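Local coordinates for protein GTPase HflX (Sulfolobus solfataricus P2, PDB 2QTF) that hydrolyses GTP with Mg(2+) as cofactor and associates with the 50S ribosomal subunit, possibly acting in protein synthesis or ribosome biogenesis, at residues E56-L60 with L78-E82; F71-R75 with Y114-I118; V290-L296 with Y324-F328. All coordinates share one frame. Numbering follows the deposited sequence.

Contact 1 of 3, residues E56-L60 with L78-E82; sequences EISTL and LKGKE
Two hydrogen bonds define the meeting of E56-L60 with L78-E82. The ammonium group of K81 reaches the backbone of the other segment, K81 NZ to I57 O at 2.8 Å, on a nearly straight side chain (chi1 m, then three t); the same NZ also donates to I51 O at the end of helix 45-52. Backbone to backbone, L60 N donates to E82 O at 2.9 Å with an N-H...O angle of 164°. T59 and E82 face each other with their CA atoms 5.0 Å apart, and T59 CA lies 3.5 Å from E82 O in a CA-H...O contact. T59 and L60 are extended (phi/psi -151/139 and -98/127), and L60 goes on to pair with L84. Helix 68-78 ends in a tight turn: K79 is its first non-helical residue (46/68), G80 follows at 108/-62, where a CB would press on the carbonyl O of K79, and K81 N bonds back to L78 O at 3.2 Å. Between the two segments the apolar packing is L60 CB against L78 CD1 at 4.0 Å, with L48 of helix 45-52 touching both leucines. About 284 Å² is buried in all. Helix 68-78 thus hands the chain to edge strand 82-84, parallel and next to strand 59-62, which is the beta-alpha-beta crossover of a parallel alpha/beta sheet.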
ATOM      1  N   GLU A  56     -11.855  20.821  -9.615  1.00 33.54           N
ATOM      2  CA  GLU A  56     -11.269  20.371  -8.407  1.00 35.26           C
ATOM      3  C   GLU A  56     -11.185  18.801  -8.252  1.00 33.92           C
ATOM      4  O   GLU A  56     -10.872  18.302  -7.171  1.00 32.95           O
ATOM      5  CB  GLU A  56     -12.104  20.899  -7.271  1.00 35.78           C
ATOM      6  CG  GLU A  56     -12.091  22.494  -7.185  1.00 43.75           C
ATOM      7  CD  GLU A  56     -12.955  22.996  -6.048  1.00 46.92           C
ATOM      8  OE1 GLU A  56     -13.959  22.258  -5.672  1.00 57.75           O
ATOM      9  OE2 GLU A  56     -12.678  24.146  -5.540  1.00 59.52           O
ATOM     10  N   ILE A  57     -11.545  18.053  -9.291  1.00 31.42           N
ATOM     11  CA  ILE A  57     -11.474  16.536  -9.212  1.00 29.59           C
ATOM     12  C   ILE A  57     -10.587  16.135 -10.352  1.00 28.42           C
ATOM     13  O   ILE A  57     -10.932  16.387 -11.497  1.00 27.56           O
ATOM     14  CB  ILE A  57     -12.855  15.814  -9.417  1.00 29.39           C
ATOM     15  CG1 ILE A  57     -13.830  16.244  -8.341  1.00 28.67           C
ATOM     16  CG2 ILE A  57     -12.685  14.187  -9.229  1.00 28.06           C
ATOM     17  CD1 ILE A  57     -15.307  15.808  -8.618  1.00 31.29           C
ATOM     18  N   SER A  58      -9.403  15.591 -10.046  1.00 27.18           N
ATOM     19  CA  SER A  58      -8.505  15.195 -11.090  1.00 26.92           C
ATOM     20  C   SER A  58      -8.762  13.786 -11.546  1.00 25.67           C
ATOM     21  O   SER A  58      -8.433  13.461 -12.671  1.00 24.62           O
ATOM     22  CB  SER A  58      -7.038  15.371 -10.697  1.00 29.39           C
ATOM     23  OG  SER A  58      -6.718  14.531  -9.616  1.00 31.13           O
ATOM     24  N   THR A  59      -9.411  12.969 -10.723  1.00 24.42           N
ATOM     25  CA  THR A  59      -9.423  11.531 -11.010  1.00 24.04           C
ATOM     26  C   THR A  59     -10.682  10.845 -10.491  1.00 21.79           C
ATOM     27  O   THR A  59     -11.129  11.102  -9.372  1.00 22.40           O
ATOM     28  CB  THR A  59      -8.150  10.814 -10.346  1.00 25.01           C
ATOM     29  OG1 THR A  59      -6.955  11.466 -10.830  1.00 27.29           O
ATOM     30  CG2 THR A  59      -8.110   9.257 -10.564  1.00 23.30           C
ATOM     31  N   LEU A  60     -11.208   9.940 -11.315  1.00 20.76           N
ATOM     32  CA  LEU A  60     -12.333   9.085 -10.867  1.00 21.63           C
ATOM     33  C   LEU A  60     -11.791   7.722 -10.423  1.00 20.87           C
ATOM     34  O   LEU A  60     -11.042   7.126 -11.136  1.00 21.24           O
ATOM     35  CB  LEU A  60     -13.292   8.873 -12.036  1.00 21.32           C
ATOM     36  CG  LEU A  60     -14.439   7.899 -11.846  1.00 22.17           C
ATOM     37  CD1 LEU A  60     -15.264   8.254 -10.604  1.00 27.69           C
ATOM     38  CD2 LEU A  60     -15.306   7.860 -13.187  1.00 24.19           C
ATOM     39  N   LEU A  78     -14.347  11.563 -19.976  1.00 31.63           N
ATOM     40  CA  LEU A  78     -13.535  12.279 -18.987  1.00 33.37           C
ATOM     41  C   LEU A  78     -12.568  13.139 -19.696  1.00 36.34           C
ATOM     42  O   LEU A  78     -11.969  14.001 -19.054  1.00 38.30           O
ATOM     43  CB  LEU A  78     -12.816  11.326 -18.018  1.00 31.56           C
ATOM     44  CG  LEU A  78     -13.786  10.779 -16.969  1.00 33.72           C
ATOM     45  CD1 LEU A  78     -13.042   9.922 -15.933  1.00 32.92           C
ATOM     46  CD2 LEU A  78     -14.571  11.866 -16.282  1.00 31.09           C
ATOM     47  N   LYS A  79     -12.403  12.895 -20.997  1.00 37.82           N
ATOM     48  CA  LYS A  79     -11.596  13.767 -21.887  1.00 42.43           C
ATOM     49  C   LYS A  79     -10.261  14.128 -21.238  1.00 41.64           C
ATOM     50  O   LYS A  79     -10.104  15.239 -20.788  1.00 42.68           O
ATOM     51  CB  LYS A  79     -12.319  15.080 -22.145  1.00 43.13           C
ATOM     52  CG  LYS A  79     -13.362  14.984 -23.257  1.00 48.22           C
ATOM     53  CD  LYS A  79     -13.134  16.090 -24.344  1.00 56.06           C
ATOM     54  CE  LYS A  79     -13.157  17.505 -23.732  1.00 59.60           C
ATOM     55  NZ  LYS A  79     -12.157  18.491 -24.321  1.00 61.75           N
ATOM     56  N   GLY A  80      -9.364  13.185 -21.065  1.00 40.90           N
ATOM     57  CA  GLY A  80      -8.189  13.589 -20.348  1.00 41.79           C
ATOM     58  C   GLY A  80      -8.058  13.051 -18.931  1.00 41.29           C
ATOM     59  O   GLY A  80      -7.085  12.283 -18.700  1.00 43.69           O
ATOM     60  N   LYS A  81      -9.014  13.394 -18.024  1.00 35.20           N
ATOM     61  CA  LYS A  81      -9.000  12.953 -16.630  1.00 34.55           C
ATOM     62  C   LYS A  81      -8.997  11.403 -16.514  1.00 33.54           C
ATOM     63  O   LYS A  81      -9.718  10.652 -17.235  1.00 35.35           O
ATOM     64  CB  LYS A  81     -10.247  13.461 -15.796  1.00 32.54           C
ATOM     65  CG  LYS A  81     -10.380  14.955 -15.583  1.00 36.67           C
ATOM     66  CD  LYS A  81     -11.515  15.291 -14.612  1.00 33.75           C
ATOM     67  CE  LYS A  81     -11.672  16.725 -14.635  1.00 36.90           C
ATOM     68  NZ  LYS A  81     -12.588  17.252 -13.573  1.00 37.83           N
ATOM     69  N   GLU A  82      -8.326  10.949 -15.490  1.00 31.06           N
ATOM     70  CA  GLU A  82      -7.946   9.566 -15.332  1.00 30.66           C
ATOM     71  C   GLU A  82      -9.083   8.839 -14.650  1.00 25.22           C
ATOM     72  O   GLU A  82      -9.741   9.407 -13.741  1.00 23.09           O
ATOM     73  CB  GLU A  82      -6.724   9.567 -14.402  1.00 29.16           C
ATOM     74  CG  GLU A  82      -6.084   8.117 -14.056  1.00 38.20           C
ATOM     75  CD  GLU A  82      -4.485   8.035 -14.235  1.00 41.23           C
ATOM     76  OE1 GLU A  82      -3.847   6.950 -14.675  1.00 47.96           O
ATOM     77  OE2 GLU A  82      -3.887   9.097 -13.977  1.00 50.34           O
TER

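Contact 2 of 3, residues F71-R75 with Y114-I118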
ATOM      1  N   PHE A  71     -14.444   1.059 -19.238  1.00 25.92           N
ATOM      2  CA  PHE A  71     -13.269   1.931 -19.492  1.00 25.36           C
ATOM      3  C   PHE A  71     -13.384   2.764 -20.765  1.00 25.91           C
ATOM      4  O   PHE A  71     -12.973   3.939 -20.798  1.00 24.56           O
ATOM      5  CB  PHE A  71     -11.966   1.134 -19.584  1.00 24.12           C
ATOM      6  CG  PHE A  71     -11.351   0.831 -18.235  1.00 24.28           C
ATOM      7  CD1 PHE A  71     -10.689   1.828 -17.512  1.00 25.55           C
ATOM      8  CD2 PHE A  71     -11.434  -0.462 -17.709  1.00 23.58           C
ATOM      9  CE1 PHE A  71     -10.118   1.530 -16.249  1.00 24.99           C
ATOM     10  CE2 PHE A  71     -10.872  -0.767 -16.425  1.00 23.48           C
ATOM     11  CZ  PHE A  71     -10.268   0.236 -15.696  1.00 21.92           C
ATOM     12  N   ILE A  72     -13.784   2.136 -21.869  1.00 25.63           N
ATOM     13  CA  ILE A  72     -13.828   2.870 -23.117  1.00 26.64           C
ATOM     14  C   ILE A  72     -14.725   4.088 -23.005  1.00 26.08           C
ATOM     15  O   ILE A  72     -14.306   5.198 -23.405  1.00 25.69           O
ATOM     16  CB  ILE A  72     -14.304   1.975 -24.331  1.00 29.32           C
ATOM     17  CG1 ILE A  72     -13.142   1.010 -24.718  1.00 28.60           C
ATOM     18  CG2 ILE A  72     -14.684   2.888 -25.628  1.00 29.42           C
ATOM     19  CD1 ILE A  72     -13.619  -0.415 -25.101  1.00 32.31           C
ATOM     20  N   ASN A  73     -15.914   3.904 -22.420  1.00 26.70           N
ATOM     21  CA  ASN A  73     -16.941   4.926 -22.367  1.00 26.56           C
ATOM     22  C   ASN A  73     -16.590   5.992 -21.316  1.00 25.94           C
ATOM     23  O   ASN A  73     -16.630   7.164 -21.650  1.00 25.86           O
ATOM     24  CB  ASN A  73     -18.256   4.280 -22.016  1.00 26.20           C
ATOM     25  CG  ASN A  73     -18.843   3.524 -23.208  1.00 31.71           C
ATOM     26  OD1 ASN A  73     -19.298   2.388 -23.099  1.00 31.26           O
ATOM     27  ND2 ASN A  73     -18.694   4.108 -24.346  1.00 37.59           N
ATOM     28  N   ILE A  74     -16.160   5.574 -20.100  1.00 24.96           N
ATOM     29  CA  ILE A  74     -15.677   6.552 -19.065  1.00 23.15           C
ATOM     30  C   ILE A  74     -14.494   7.397 -19.546  1.00 24.50           C
ATOM     31  O   ILE A  74     -14.528   8.613 -19.364  1.00 24.37           O
ATOM     32  CB  ILE A  74     -15.352   5.862 -17.751  1.00 24.84           C
ATOM     33  CG1 ILE A  74     -16.598   5.067 -17.300  1.00 23.40           C
ATOM     34  CG2 ILE A  74     -14.742   6.819 -16.754  1.00 20.73           C
ATOM     35  CD1 ILE A  74     -16.310   4.230 -15.999  1.00 21.31           C
ATOM     36  N   ARG A  75     -13.463   6.775 -20.164  1.00 24.11           N
ATOM     37  CA  ARG A  75     -12.264   7.540 -20.574  1.00 25.90           C
ATOM     38  C   ARG A  75     -12.606   8.549 -21.642  1.00 26.83           C
ATOM     39  O   ARG A  75     -12.024   9.630 -21.681  1.00 25.62           O
ATOM     40  CB  ARG A  75     -11.185   6.617 -21.165  1.00 25.02           C
ATOM     41  CG  ARG A  75     -10.552   5.698 -20.061  1.00 23.59           C
ATOM     42  CD  ARG A  75      -9.545   4.737 -20.797  1.00 24.28           C
ATOM     43  NE  ARG A  75      -8.764   3.947 -19.814  1.00 26.42           N
ATOM     44  CZ  ARG A  75      -7.996   2.910 -20.173  1.00 27.30           C
ATOM     45  NH1 ARG A  75      -7.977   2.553 -21.465  1.00 22.28           N
ATOM     46  NH2 ARG A  75      -7.232   2.304 -19.246  1.00 24.85           N
ATOM     47  N   TYR A 114      -3.519  -5.626 -18.692  1.00 18.68           N
ATOM     48  CA  TYR A 114      -4.870  -5.117 -18.381  1.00 21.60           C
ATOM     49  C   TYR A 114      -5.489  -4.292 -19.479  1.00 22.59           C
ATOM     50  O   TYR A 114      -6.733  -4.218 -19.616  1.00 23.92           O
ATOM     51  CB  TYR A 114      -4.836  -4.297 -17.059  1.00 22.06           C
ATOM     52  CG  TYR A 114      -6.133  -4.305 -16.267  1.00 22.67           C
ATOM     53  CD1 TYR A 114      -6.691  -5.508 -15.804  1.00 22.98           C
ATOM     54  CD2 TYR A 114      -6.820  -3.136 -16.040  1.00 26.41           C
ATOM     55  CE1 TYR A 114      -7.886  -5.504 -15.113  1.00 24.82           C
ATOM     56  CE2 TYR A 114      -7.964  -3.107 -15.342  1.00 21.76           C
ATOM     57  CZ  TYR A 114      -8.509  -4.344 -14.906  1.00 22.75           C
ATOM     58  OH  TYR A 114      -9.634  -4.335 -14.132  1.00 22.55           O
ATOM     59  N   GLU A 115      -4.656  -3.621 -20.265  1.00 23.24           N
ATOM     60  CA  GLU A 115      -5.158  -2.813 -21.353  1.00 24.58           C
ATOM     61  C   GLU A 115      -5.559  -3.685 -22.540  1.00 25.68           C
ATOM     62  O   GLU A 115      -6.324  -3.244 -23.340  1.00 24.26           O
ATOM     63  CB  GLU A 115      -4.046  -1.925 -21.957  1.00 25.89           C
ATOM     64  CG  GLU A 115      -3.999  -0.481 -21.840  1.00 31.43           C
ATOM     65  CD  GLU A 115      -5.317   0.249 -21.538  1.00 28.77           C
ATOM     66  OE1 GLU A 115      -5.443   0.473 -20.363  1.00 27.73           O
ATOM     67  OE2 GLU A 115      -6.086   0.707 -22.415  1.00 26.54           O
ATOM     68  N   LEU A 116      -4.974  -4.864 -22.732  1.00 24.65           N
ATOM     69  CA  LEU A 116      -5.329  -5.657 -23.949  1.00 27.74           C
ATOM     70  C   LEU A 116      -6.847  -5.898 -24.201  1.00 27.58           C
ATOM     71  O   LEU A 116      -7.281  -5.726 -25.327  1.00 27.98           O
ATOM     72  CB  LEU A 116      -4.658  -7.044 -23.906  1.00 28.25           C
ATOM     73  CG  LEU A 116      -3.216  -7.153 -24.416  1.00 33.64           C
ATOM     74  CD1 LEU A 116      -2.757  -8.651 -24.427  1.00 31.50           C
ATOM     75  CD2 LEU A 116      -3.135  -6.548 -25.876  1.00 34.65           C
ATOM     76  N   PRO A 117      -7.605  -6.344 -23.180  1.00 27.95           N
ATOM     77  CA  PRO A 117      -9.083  -6.540 -23.333  1.00 28.28           C
ATOM     78  C   PRO A 117      -9.782  -5.237 -23.642  1.00 28.50           C
ATOM     79  O   PRO A 117     -10.773  -5.217 -24.385  1.00 27.52           O
ATOM     80  CB  PRO A 117      -9.528  -7.084 -21.985  1.00 29.85           C
ATOM     81  CG  PRO A 117      -8.246  -7.488 -21.260  1.00 28.78           C
ATOM     82  CD  PRO A 117      -7.159  -6.679 -21.810  1.00 27.95           C
ATOM     83  N   ILE A 118      -9.233  -4.105 -23.163  1.00 27.75           N
ATOM     84  CA  ILE A 118      -9.793  -2.814 -23.571  1.00 27.82           C
ATOM     85  C   ILE A 118      -9.544  -2.488 -25.074  1.00 29.06           C
ATOM     86  O   ILE A 118     -10.471  -2.078 -25.817  1.00 28.66           O
ATOM     87  CB  ILE A 118      -9.234  -1.629 -22.675  1.00 27.61           C
ATOM     88  CG1 ILE A 118      -9.476  -2.000 -21.200  1.00 24.33           C
ATOM     89  CG2 ILE A 118      -9.926  -0.361 -23.075  1.00 29.00           C
ATOM     90  CD1 ILE A 118      -8.829  -1.038 -20.200  1.00 26.44           C
TER
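I118 has the most surface covered here, 91 Å² of the 290 Å² buried by the two segments together. With chi1 m and chi2 t, its side chain points at helix 68-78 and fits among F71, I72 and R75, neighbours on one side of that helix. I118 CD1 is 3.7 Å from F71 CD2 and 3.8 Å from R75 NH2, while I118 CG2 meets I72 CG1 at 3.9 Å. F71 and R75 are one turn apart, as the 2.9 Å bond from R75 N to F71 O records, so both reach the tip of I118 from adjacent turns.

The local axes cross almost perpendicularly, at 88°, and approach to 11.8 Å. Such a separation makes this an interface of side chains rather than close backbones, and it joins helix 68-78, which packs on the N-terminal parallel sheet, to helix 101-121 of the middle region. The latter is kinked at P117, whose N cannot bond to the preceding turn.

R75, with 56 Å² covered, is extended along chi2 and chi3 and makes a bidentate salt bridge: NH1 to E115 OE2 and NH2 to E115 OE1, both 2.8 Å, with N-H...O angles of 166° and 162°. The two carboxylate oxygens therefore lie end-on to the guanidinium. F71, with 55 Å² covered, adds an aromatic approach, F71 CE2 to Y114 CE2 at 3.9 Å, while Y114 OH is hydrogen-bonded to D85. L88 of helix 86-97 touches F71, R75 and Y114.

Contact 3 of 3, residues V290-L296 with Y324-F328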
ATOM      1  N   VAL A 290      12.528 -12.258   3.897  1.00 29.75           N
ATOM      2  CA  VAL A 290      13.033 -11.545   5.128  1.00 31.22           C
ATOM      3  C   VAL A 290      13.540 -12.519   6.227  1.00 32.45           C
ATOM      4  O   VAL A 290      12.765 -13.279   6.846  1.00 33.40           O
ATOM      5  CB  VAL A 290      12.008 -10.550   5.744  1.00 30.59           C
ATOM      6  CG1 VAL A 290      12.595  -9.938   7.102  1.00 29.87           C
ATOM      7  CG2 VAL A 290      11.680  -9.465   4.664  1.00 27.51           C
ATOM      8  N   SER A 291      14.821 -12.408   6.504  1.00 34.14           N
ATOM      9  CA  SER A 291      15.496 -13.347   7.392  1.00 36.75           C
ATOM     10  C   SER A 291      16.564 -12.604   8.227  1.00 35.92           C
ATOM     11  O   SER A 291      17.366 -11.848   7.646  1.00 36.69           O
ATOM     12  CB  SER A 291      16.171 -14.426   6.491  1.00 36.83           C
ATOM     13  OG  SER A 291      16.897 -15.335   7.313  1.00 42.24           O
ATOM     14  N   GLY A 292      16.611 -12.826   9.543  1.00 34.94           N
ATOM     15  CA  GLY A 292      17.741 -12.241  10.294  1.00 34.94           C
ATOM     16  C   GLY A 292      17.764 -10.697  10.418  1.00 35.41           C
ATOM     17  O   GLY A 292      18.804 -10.118  10.859  1.00 35.20           O
ATOM     18  N   LYS A 293      16.683 -10.004   9.986  1.00 32.41           N
ATOM     19  CA  LYS A 293      16.619  -8.501  10.109  1.00 31.15           C
ATOM     20  C   LYS A 293      15.987  -8.188  11.456  1.00 28.57           C
ATOM     21  O   LYS A 293      14.909  -8.719  11.747  1.00 27.20           O
ATOM     22  CB  LYS A 293      15.756  -7.872   9.017  1.00 30.92           C
ATOM     23  CG  LYS A 293      16.450  -7.943   7.711  1.00 36.78           C
ATOM     24  CD  LYS A 293      15.793  -7.136   6.592  1.00 45.48           C
ATOM     25  CE  LYS A 293      16.580  -7.386   5.265  1.00 43.20           C
ATOM     26  NZ  LYS A 293      18.016  -6.931   5.296  1.00 41.40           N
ATOM     27  N   PRO A 294      16.586  -7.252  12.238  1.00 26.56           N
ATOM     28  CA  PRO A 294      15.829  -6.878  13.432  1.00 25.51           C
ATOM     29  C   PRO A 294      14.473  -6.273  13.107  1.00 23.73           C
ATOM     30  O   PRO A 294      14.386  -5.442  12.176  1.00 23.81           O
ATOM     31  CB  PRO A 294      16.717  -5.816  14.120  1.00 26.52           C
ATOM     32  CG  PRO A 294      18.131  -6.026  13.496  1.00 26.84           C
ATOM     33  CD  PRO A 294      17.880  -6.529  12.103  1.00 26.42           C
ATOM     34  N   ILE A 295      13.432  -6.659  13.867  1.00 22.66           N
ATOM     35  CA  ILE A 295      12.096  -6.066  13.640  1.00 21.86           C
ATOM     36  C   ILE A 295      11.579  -5.397  14.899  1.00 22.77           C
ATOM     37  O   ILE A 295      11.526  -6.051  15.970  1.00 24.26           O
ATOM     38  CB  ILE A 295      11.081  -7.166  13.139  1.00 22.34           C
ATOM     39  CG1 ILE A 295      11.543  -7.662  11.713  1.00 18.42           C
ATOM     40  CG2 ILE A 295       9.644  -6.523  13.041  1.00 22.31           C
ATOM     41  CD1 ILE A 295      10.473  -8.670  11.089  1.00 21.39           C
ATOM     42  N   LEU A 296      11.265  -4.097  14.829  1.00 22.14           N
ATOM     43  CA  LEU A 296      10.665  -3.390  15.930  1.00 21.10           C
ATOM     44  C   LEU A 296       9.172  -3.403  15.660  1.00 21.33           C
ATOM     45  O   LEU A 296       8.724  -2.842  14.650  1.00 20.82           O
ATOM     46  CB  LEU A 296      11.143  -1.922  15.888  1.00 23.81           C
ATOM     47  CG  LEU A 296      10.494  -0.925  16.885  1.00 23.54           C
ATOM     48  CD1 LEU A 296      10.581  -1.394  18.365  1.00 26.38           C
ATOM     49  CD2 LEU A 296      11.150   0.566  16.760  1.00 23.80           C
ATOM     50  N   TYR A 324       9.113 -15.138  15.043  1.00 32.76           N
ATOM     51  CA  TYR A 324      10.257 -14.583  14.335  1.00 30.25           C
ATOM     52  C   TYR A 324      11.404 -14.263  15.332  1.00 29.17           C
ATOM     53  O   TYR A 324      11.160 -13.805  16.469  1.00 29.14           O
ATOM     54  CB  TYR A 324       9.797 -13.304  13.553  1.00 29.19           C
ATOM     55  CG  TYR A 324      10.871 -12.622  12.749  1.00 28.19           C
ATOM     56  CD1 TYR A 324      11.081 -12.947  11.380  1.00 29.00           C
ATOM     57  CD2 TYR A 324      11.675 -11.635  13.329  1.00 23.37           C
ATOM     58  CE1 TYR A 324      12.105 -12.318  10.647  1.00 28.62           C
ATOM     59  CE2 TYR A 324      12.682 -11.030  12.624  1.00 23.89           C
ATOM     60  CZ  TYR A 324      12.890 -11.366  11.289  1.00 25.90           C
ATOM     61  OH  TYR A 324      13.877 -10.746  10.585  1.00 27.53           O
ATOM     62  N   SER A 325      12.615 -14.377  14.836  1.00 29.55           N
ATOM     63  CA  SER A 325      13.771 -13.878  15.497  1.00 33.02           C
ATOM     64  C   SER A 325      14.668 -13.214  14.478  1.00 32.73           C
ATOM     65  O   SER A 325      14.879 -13.776  13.427  1.00 34.29           O
ATOM     66  CB  SER A 325      14.520 -15.094  16.127  1.00 34.49           C
ATOM     67  OG  SER A 325      15.500 -14.620  16.997  1.00 39.97           O
ATOM     68  N   PRO A 326      15.305 -12.043  14.815  1.00 30.94           N
ATOM     69  CA  PRO A 326      15.262 -11.306  16.071  1.00 28.52           C
ATOM     70  C   PRO A 326      14.181 -10.192  16.078  1.00 27.84           C
ATOM     71  O   PRO A 326      14.154  -9.315  15.205  1.00 26.60           O
ATOM     72  CB  PRO A 326      16.643 -10.689  16.138  1.00 30.50           C
ATOM     73  CG  PRO A 326      17.006 -10.387  14.743  1.00 29.80           C
ATOM     74  CD  PRO A 326      16.270 -11.459  13.887  1.00 28.69           C
ATOM     75  N   ILE A 327      13.359 -10.241  17.079  1.00 26.81           N
ATOM     76  CA  ILE A 327      12.471  -9.155  17.415  1.00 26.95           C
ATOM     77  C   ILE A 327      13.352  -8.158  18.255  1.00 28.67           C
ATOM     78  O   ILE A 327      13.865  -8.507  19.347  1.00 28.09           O
ATOM     79  CB  ILE A 327      11.285  -9.670  18.224  1.00 26.95           C
ATOM     80  CG1 ILE A 327      10.367 -10.537  17.356  1.00 23.93           C
ATOM     81  CG2 ILE A 327      10.339  -8.539  18.723  1.00 22.90           C
ATOM     82  CD1 ILE A 327       9.570  -9.831  16.143  1.00 25.29           C
ATOM     83  N   PHE A 328      13.473  -6.944  17.768  1.00 26.40           N
ATOM     84  CA  PHE A 328      14.176  -5.856  18.523  1.00 24.08           C
ATOM     85  C   PHE A 328      13.403  -5.436  19.748  1.00 25.36           C
ATOM     86  O   PHE A 328      13.909  -5.393  20.861  1.00 24.59           O
ATOM     87  CB  PHE A 328      14.448  -4.691  17.599  1.00 24.18           C
ATOM     88  CG  PHE A 328      15.262  -3.644  18.243  1.00 25.34           C
ATOM     89  CD1 PHE A 328      16.639  -3.853  18.429  1.00 29.64           C
ATOM     90  CD2 PHE A 328      14.660  -2.460  18.729  1.00 26.95           C
ATOM     91  CE1 PHE A 328      17.406  -2.896  19.088  1.00 30.36           C
ATOM     92  CE2 PHE A 328      15.436  -1.471  19.396  1.00 29.25           C
ATOM     93  CZ  PHE A 328      16.792  -1.720  19.592  1.00 28.33           C
TER
HETATM   94  O   HOH W   1      15.044 -14.412  10.917  1.00 36.26           O
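Y324, the first residue to leave helical angles after helix 309-323, sends its ring across the loop that precedes strand 295-300. Y324 OH donates to K293 O at 2.6 Å, and I295 CD1 lies 3.7 Å from the ring centroid, 18° off the normal, a CH-pi contact over one face. S325 turns its side chain away but links through its carbonyl: water 1 bridges S325 O and G292 N, 2.6 Å from each. A cis peptide leads into P326, whose O accepts from I295 N at 3.1 Å and also receives a CA-H...O contact from P294 CA at 3.4 Å. I327 pairs with I295 across the parallel bridge (CA to CA 4.9 Å), and its CD1 is 4.3 Å from I295 CB. F328 N then donates to I295 O at 2.8 Å; I295 thus bonds to the residues before and after I327, as parallel pairing requires. L296 CD1 meets the F328 ring edge, 4.2 Å from CD2. Within this beta-alpha-beta unit of the G domain, edge strand 327-332 lies beside strand 295-300, with F282 of helix 271-288 touching I295 and I327, and L351 and Q354 of helix 341-355 covering P294 and F328.

Overall arrangement
Contacts 1 and 2 interlock along the chain, their centres 15 Å apart. Contact 2 uses the middle of helix 68-78 and contact 1 the turn that follows it; between them I74 of the helix packs on L60 of strand 59-62, L60 CD2 to I74 CG2 at 3.8 Å. A bound cadmium ion lies about 5 Å from the E82 side chain, and the E115 side chain is about 8 Å from a cadmium ion. Contact 3 belongs to the G domain across the chain's centre, its centre 43 and 44 Å from theirs. Its strands run toward N300-D303 and S334-L336, inferred to bind GTP, and the I295 side chain is about 9 Å from G186 of the P-loop.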